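Local coordinates for S-M checkpoint control protein RAD4 (Schizosaccharomyces pombe, PDB 4BMD), which acts as an essential component of DNA replication and of the checkpoint control that couples S and M phases, at residues A[15-20]-A[48-53]; A[55-60]-A[72-77]. All coordinates share one frame; numbering follows the deposited sequence.

Contact 1. Residues A[15-20]-A[48-53]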
loop_
_atom_site.group_PDB
_atom_site.type_symbol
_atom_site.label_atom_id
_atom_site.label_comp_id
_atom_site.label_asym_id
_atom_site.label_seq_id
_atom_site.Cartn_x
_atom_site.Cartn_y
_atom_site.Cartn_z
ATOM N N ASN A 15 -2.392 -20.470 -16.218
ATOM C CA ASN A 15 -1.516 -21.471 -15.604
ATOM C C ASN A 15 -1.040 -21.101 -14.200
ATOM O O ASN A 15 -0.006 -21.587 -13.738
ATOM C CB ASN A 15 -0.316 -21.778 -16.507
ATOM C CG ASN A 15 -0.730 -22.241 -17.890
ATOM O OD1 ASN A 15 -1.779 -22.863 -18.061
ATOM N ND2 ASN A 15 0.095 -21.940 -18.886
ATOM N N LEU A 16 -1.800 -20.246 -13.522
ATOM C CA LEU A 16 -1.466 -19.841 -12.162
ATOM C C LEU A 16 -2.544 -20.272 -11.174
ATOM O O LEU A 16 -3.736 -20.075 -11.413
ATOM C CB LEU A 16 -1.261 -18.326 -12.081
ATOM C CG LEU A 16 -0.074 -17.738 -12.846
ATOM C CD1 LEU A 16 0.056 -16.249 -12.560
ATOM C CD2 LEU A 16 1.212 -18.467 -12.495
ATOM N N THR A 17 -2.117 -20.862 -10.063
ATOM C CA THR A 17 -3.043 -21.275 -9.016
ATOM C C THR A 17 -2.827 -20.431 -7.764
ATOM O O THR A 17 -1.693 -20.240 -7.319
ATOM C CB THR A 17 -2.879 -22.765 -8.667
ATOM O OG1 THR A 17 -2.870 -23.540 -9.871
ATOM C CG2 THR A 17 -4.020 -23.232 -7.775
ATOM N N PHE A 18 -3.920 -19.926 -7.201
ATOM C CA PHE A 18 -3.845 -19.035 -6.051
ATOM C C PHE A 18 -4.456 -19.650 -4.797
ATOM O O PHE A 18 -5.410 -20.424 -4.871
ATOM C CB PHE A 18 -4.530 -17.701 -6.364
ATOM C CG PHE A 18 -3.867 -16.924 -7.466
ATOM C CD1 PHE A 18 -4.222 -17.132 -8.789
ATOM C CD2 PHE A 18 -2.890 -15.986 -7.179
ATOM C CE1 PHE A 18 -3.614 -16.419 -9.805
ATOM C CE2 PHE A 18 -2.277 -15.271 -8.191
ATOM C CZ PHE A 18 -2.640 -15.488 -9.506
ATOM N N TYR A 19 -3.894 -19.293 -3.649
ATOM C CA TYR A 19 -4.390 -19.749 -2.357
ATOM C C TYR A 19 -4.799 -18.541 -1.520
ATOM O O TYR A 19 -3.954 -17.744 -1.113
ATOM C CB TYR A 19 -3.310 -20.562 -1.641
ATOM C CG TYR A 19 -3.619 -20.921 -0.203
ATOM C CD1 TYR A 19 -4.339 -22.067 0.109
ATOM C CD2 TYR A 19 -3.166 -20.127 0.846
ATOM C CE1 TYR A 19 -4.613 -22.403 1.423
ATOM C CE2 TYR A 19 -3.435 -20.455 2.160
ATOM C CZ TYR A 19 -4.159 -21.593 2.444
ATOM O OH TYR A 19 -4.426 -21.922 3.755
ATOM N N LEU A 20 -6.098 -18.409 -1.269
ATOM C CA LEU A 20 -6.626 -17.268 -0.530
ATOM C C LEU A 20 -6.702 -17.578 0.962
ATOM O O LEU A 20 -7.370 -18.525 1.373
ATOM C CB LEU A 20 -8.007 -16.884 -1.061
ATOM C CG LEU A 20 -8.138 -16.806 -2.585
ATOM C CD1 LEU A 20 -9.546 -16.387 -2.981
ATOM C CD2 LEU A 20 -7.105 -15.860 -3.180
ATOM N N SER A 48 2.402 -28.018 -4.196
ATOM C CA SER A 48 3.347 -27.542 -5.205
ATOM C C SER A 48 2.647 -26.810 -6.348
ATOM O O SER A 48 3.275 -26.056 -7.089
ATOM C CB SER A 48 4.177 -28.707 -5.750
ATOM O OG SER A 48 3.344 -29.733 -6.263
ATOM N N THR A 49 1.344 -27.039 -6.483
ATOM C CA THR A 49 0.544 -26.390 -7.515
ATOM C C THR A 49 0.432 -24.885 -7.269
ATOM O O THR A 49 0.414 -24.092 -8.213
ATOM C CB THR A 49 -0.872 -27.001 -7.582
ATOM O OG1 THR A 49 -0.774 -28.418 -7.776
ATOM C CG2 THR A 49 -1.673 -26.393 -8.723
ATOM N N ILE A 50 0.368 -24.503 -5.996
ATOM C CA ILE A 50 0.196 -23.104 -5.607
ATOM C C ILE A 50 1.313 -22.202 -6.128
ATOM O O ILE A 50 2.496 -22.475 -5.919
ATOM C CB ILE A 50 0.109 -22.956 -4.074
ATOM C CG1 ILE A 50 -1.090 -23.733 -3.529
ATOM C CG2 ILE A 50 0.010 -21.488 -3.683
ATOM C CD1 ILE A 50 -2.418 -23.275 -4.093
ATOM N N ASP A 51 0.926 -21.129 -6.811
ATOM C CA ASP A 51 1.885 -20.159 -7.325
ATOM C C ASP A 51 2.022 -18.963 -6.389
ATOM O O ASP A 51 3.125 -18.478 -6.153
ATOM C CB ASP A 51 1.480 -19.685 -8.722
ATOM C CG ASP A 51 1.557 -20.789 -9.756
ATOM O OD1 ASP A 51 2.666 -21.041 -10.274
ATOM O OD2 ASP A 51 0.510 -21.403 -10.052
ATOM N N PHE A 52 0.899 -18.489 -5.860
ATOM C CA PHE A 52 0.909 -17.348 -4.951
ATOM C C PHE A 52 -0.057 -17.538 -3.789
ATOM O O PHE A 52 -1.161 -18.052 -3.964
ATOM C CB PHE A 52 0.554 -16.058 -5.695
ATOM C CG PHE A 52 1.555 -15.663 -6.741
ATOM C CD1 PHE A 52 2.703 -14.971 -6.395
ATOM C CD2 PHE A 52 1.343 -15.978 -8.074
ATOM C CE1 PHE A 52 3.624 -14.604 -7.357
ATOM C CE2 PHE A 52 2.261 -15.615 -9.041
ATOM C CZ PHE A 52 3.404 -14.927 -8.681
ATOM N N VAL A 53 0.369 -17.119 -2.603
ATOM C CA VAL A 53 -0.513 -17.066 -1.444
ATOM C C VAL A 53 -1.000 -15.633 -1.264
ATOM O O VAL A 53 -0.197 -14.704 -1.178
ATOM C CB VAL A 53 0.201 -17.533 -0.162
ATOM C CG1 VAL A 53 -0.655 -17.241 1.061
ATOM C CG2 VAL A 53 0.535 -19.016 -0.248
#
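Phe18 brings CE2 to within 3.7 Å of CD2 of Phe52. The two side chains lie side by side and point the same way. Their ring planes are only 20° apart, but the rings are slid so far that they barely overlap. In both residues CG is anti to the carbonyl carbon (chi1 -64°). As paired residues on one face of the sheet, they set their rings next to each other. Leu16 extends this apolar row: Leu16 CD1 lies at the edge of the Phe52 ring, 4.2 Å from Phe52 CE2. The opposite face of the sheet carries Tyr19 and Val53. There Val53 CG1 sits at the edge of the Tyr19 ring, in its plane, 3.8 Å from Tyr19 CD2. Ile50 CD1 fills in against CB of Tyr19.

The backbones pair as parallel strands, and Tyr19 N donates to Phe52 O at 3.0 Å. Thr17 O takes two bonds, one from Asp51 N at 2.8 Å and a long, weak one from Phe52 N. Just before the regular pairing, the acceptor is a side chain: Thr17 N donates to Asp51 OD2 at 2.7 Å, with an N-H...O angle of 169°. The oxygen is met on its anti side. Leu16 CD2 rests on the carboxylate carbon CG of Asp51 at 3.6 Å. An alanine in place of Asp51 would probably leave Thr17 N without this acceptor and Leu16 CD2 with only CB to rest on there.

The contact joins the two inner strands, 17-20 and 52-55, of the four-stranded parallel sheet of the third BRCT domain. Strands 41-42 and 71-73 flank them. On the side of Phe18 and Phe52, helix 25-36 presents Leu35 to Phe18, and Trp76 of helix 74-82 meets the ring of Phe52.

Contact 2. Residues A[55-60]-A[72-77]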
loop_
_atom_site.group_PDB
_atom_site.type_symbol
_atom_site.label_atom_id
_atom_site.label_comp_id
_atom_site.label_asym_id
_atom_site.label_seq_id
_atom_site.Cartn_x
_atom_site.Cartn_y
_atom_site.Cartn_z
ATOM N N ILE A 55 -3.035 -12.707 0.847
ATOM C CA ILE A 55 -3.424 -12.292 2.189
ATOM C C ILE A 55 -4.243 -11.009 2.082
ATOM O O ILE A 55 -3.999 -10.199 1.194
ATOM C CB ILE A 55 -2.166 -12.016 3.044
ATOM C CG1 ILE A 55 -1.196 -13.196 2.960
ATOM C CG2 ILE A 55 -2.524 -11.726 4.491
ATOM C CD1 ILE A 55 -1.757 -14.490 3.495
ATOM N N PRO A 56 -5.241 -10.826 2.961
ATOM C CA PRO A 56 -5.898 -9.515 2.992
ATOM C C PRO A 56 -4.916 -8.423 3.414
ATOM O O PRO A 56 -4.060 -8.662 4.267
ATOM C CB PRO A 56 -7.003 -9.692 4.044
ATOM C CG PRO A 56 -6.644 -10.939 4.796
ATOM C CD PRO A 56 -5.930 -11.806 3.815
ATOM N N HIS A 57 -5.038 -7.242 2.814
ATOM C CA HIS A 57 -4.094 -6.152 3.054
ATOM C C HIS A 57 -4.118 -5.656 4.499
ATOM O O HIS A 57 -3.146 -5.075 4.979
ATOM C CB HIS A 57 -4.364 -4.986 2.099
ATOM C CG HIS A 57 -5.668 -4.292 2.346
ATOM N ND1 HIS A 57 -6.811 -4.581 1.632
ATOM C CD2 HIS A 57 -6.010 -3.323 3.228
ATOM C CE1 HIS A 57 -7.802 -3.819 2.063
ATOM N NE2 HIS A 57 -7.342 -3.047 3.032
ATOM N N TYR A 58 -5.232 -5.892 5.185
ATOM C CA TYR A 58 -5.408 -5.418 6.553
ATOM C C TYR A 58 -5.003 -6.461 7.589
ATOM O O TYR A 58 -5.082 -6.212 8.792
ATOM C CB TYR A 58 -6.859 -4.991 6.784
ATOM C CG TYR A 58 -7.874 -6.025 6.352
ATOM C CD1 TYR A 58 -8.274 -7.038 7.214
ATOM C CD2 TYR A 58 -8.436 -5.987 5.083
ATOM C CE1 TYR A 58 -9.201 -7.983 6.823
ATOM C CE2 TYR A 58 -9.363 -6.928 4.682
ATOM C CZ TYR A 58 -9.742 -7.925 5.557
ATOM O OH TYR A 58 -10.665 -8.865 5.162
ATOM N N PHE A 59 -4.575 -7.628 7.121
ATOM C CA PHE A 59 -4.183 -8.707 8.020
ATOM C C PHE A 59 -2.821 -8.416 8.647
ATOM O O PHE A 59 -1.854 -8.144 7.937
ATOM C CB PHE A 59 -4.145 -10.040 7.268
ATOM C CG PHE A 59 -4.280 -11.244 8.157
ATOM C CD1 PHE A 59 -3.191 -11.730 8.864
ATOM C CD2 PHE A 59 -5.498 -11.895 8.283
ATOM C CE1 PHE A 59 -3.314 -12.838 9.682
ATOM C CE2 PHE A 59 -5.628 -13.003 9.099
ATOM C CZ PHE A 59 -4.535 -13.476 9.799
ATOM N N PRO A 60 -2.748 -8.471 9.986
ATOM C CA PRO A 60 -1.511 -8.209 10.733
ATOM C C PRO A 60 -0.393 -9.174 10.348
ATOM O O PRO A 60 -0.580 -10.389 10.414
ATOM C CB PRO A 60 -1.927 -8.442 12.189
ATOM C CG PRO A 60 -3.400 -8.233 12.201
ATOM C CD PRO A 60 -3.883 -8.750 10.881
ATOM N N VAL A 72 1.750 -12.471 -1.229
ATOM C CA VAL A 72 1.347 -11.117 -1.590
ATOM C C VAL A 72 -0.027 -10.813 -1.006
ATOM O O VAL A 72 -0.717 -11.715 -0.531
ATOM C CB VAL A 72 1.265 -10.944 -3.119
ATOM C CG1 VAL A 72 2.619 -11.191 -3.766
ATOM C CG2 VAL A 72 0.215 -11.877 -3.701
ATOM N N ASN A 73 -0.425 -9.545 -1.033
ATOM C CA ASN A 73 -1.796 -9.192 -0.680
ATOM C C ASN A 73 -2.657 -9.002 -1.925
ATOM O O ASN A 73 -2.153 -9.085 -3.045
ATOM C CB ASN A 73 -1.862 -7.974 0.256
ATOM C CG ASN A 73 -1.257 -6.720 -0.351
ATOM O OD1 ASN A 73 -1.312 -6.501 -1.561
ATOM N ND2 ASN A 73 -0.679 -5.881 0.500
ATOM N N GLU A 74 -3.948 -8.746 -1.735
ATOM C CA GLU A 74 -4.868 -8.641 -2.866
ATOM C C GLU A 74 -4.560 -7.439 -3.757
ATOM O O GLU A 74 -4.958 -7.404 -4.920
ATOM C CB GLU A 74 -6.328 -8.602 -2.400
ATOM C CG GLU A 74 -6.776 -7.278 -1.803
ATOM C CD GLU A 74 -6.666 -7.247 -0.292
ATOM O OE1 GLU A 74 -5.702 -7.826 0.253
ATOM O OE2 GLU A 74 -7.552 -6.648 0.352
ATOM N N TRP A 75 -3.846 -6.459 -3.212
ATOM C CA TRP A 75 -3.477 -5.273 -3.977
ATOM C C TRP A 75 -2.471 -5.611 -5.073
ATOM O O TRP A 75 -2.341 -4.880 -6.056
ATOM C CB TRP A 75 -2.935 -4.177 -3.056
ATOM C CG TRP A 75 -3.995 -3.533 -2.213
ATOM C CD1 TRP A 75 -5.345 -3.702 -2.324
ATOM C CD2 TRP A 75 -3.794 -2.617 -1.129
ATOM N NE1 TRP A 75 -5.997 -2.949 -1.378
ATOM C CE2 TRP A 75 -5.068 -2.274 -0.631
ATOM C CE3 TRP A 75 -2.662 -2.055 -0.531
ATOM C CZ2 TRP A 75 -5.240 -1.394 0.436
ATOM C CZ3 TRP A 75 -2.836 -1.182 0.528
ATOM C CH2 TRP A 75 -4.115 -0.860 1.000
ATOM N N TRP A 76 -1.763 -6.723 -4.898
ATOM C CA TRP A 76 -0.853 -7.224 -5.921
ATOM C C TRP A 76 -1.650 -7.650 -7.149
ATOM O O TRP A 76 -1.225 -7.435 -8.285
ATOM C CB TRP A 76 -0.042 -8.403 -5.379
ATOM C CG TRP A 76 0.853 -9.059 -6.392
ATOM C CD1 TRP A 76 2.166 -8.777 -6.633
ATOM C CD2 TRP A 76 0.499 -10.118 -7.292
ATOM N NE1 TRP A 76 2.651 -9.589 -7.628
ATOM C CE2 TRP A 76 1.647 -10.421 -8.051
ATOM C CE3 TRP A 76 -0.678 -10.836 -7.532
ATOM C CZ2 TRP A 76 1.653 -11.412 -9.032
ATOM C CZ3 TRP A 76 -0.669 -11.818 -8.506
ATOM C CH2 TRP A 76 0.489 -12.097 -9.244
ATOM N N ILE A 77 -2.808 -8.256 -6.910
ATOM C CA ILE A 77 -3.701 -8.667 -7.985
ATOM C C ILE A 77 -4.233 -7.445 -8.721
ATOM O O ILE A 77 -4.253 -7.409 -9.952
ATOM C CB ILE A 77 -4.890 -9.482 -7.445
ATOM C CG1 ILE A 77 -4.393 -10.697 -6.660
ATOM C CG2 ILE A 77 -5.806 -9.911 -8.582
ATOM C CD1 ILE A 77 -5.501 -11.500 -6.012
#
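In the third BRCT domain of Rad4, His57 meets Glu74 and Trp75 at the start of helix 74-82, just after the N-cap residue Asn73. Asn73 OD1 accepts weak bonds from Trp75 N and Trp76 N, while its ND2 is held by Leu94 O. Strand 52-55 ends alongside. Ile55 pairs with Asn73 in parallel, and Ile55 N donates to Val72 O at 2.9 Å.

The chain then makes a type I turn from Pro56 to Phe59, which includes His57. Glu74 OE1 takes a weak bond from His57 N. Glu74 OE2 takes a short bond, 2.5 Å, from His57 ND1, which comes from above the carboxylate plane, 55° out of it. The imidazole and carboxylate planes are 41° apart. Tyr58 CD2 lies over one imidazole face, toward its rim.

Trp75 covers the other in an offset stack, with ring centroids 4.3 Å apart and planes at 17°. Trp75 also stacks on His124 of helix 119-131, in the fourth BRCT repeat. Within the stack on His57, Trp75 CZ2 sits over the centre of the imidazole, 3.5 Å from His57 CD2.

Overall arrangement
Both contacts belong to the third BRCT repeat and share one parallel sheet. Contact 1 joins its two inner strands. Contact 2 lies at the next strand along, and Val53 O probably accepts from Val72 N between them. Contact 1 is partly buried, far from the centre of the chain, and combines backbone pairing with apolar rings and one carboxylate. Contact 2 is buried and nearer that centre, close to the fourth repeat. Its side chains do more of the work: a His-carboxylate bond and a ring stack beside a helix cap, with one firm backbone bond. The rings of Phe18 and Phe52 reach Trp76 of the 72-77 segment, so the two contacts also meet through side chains.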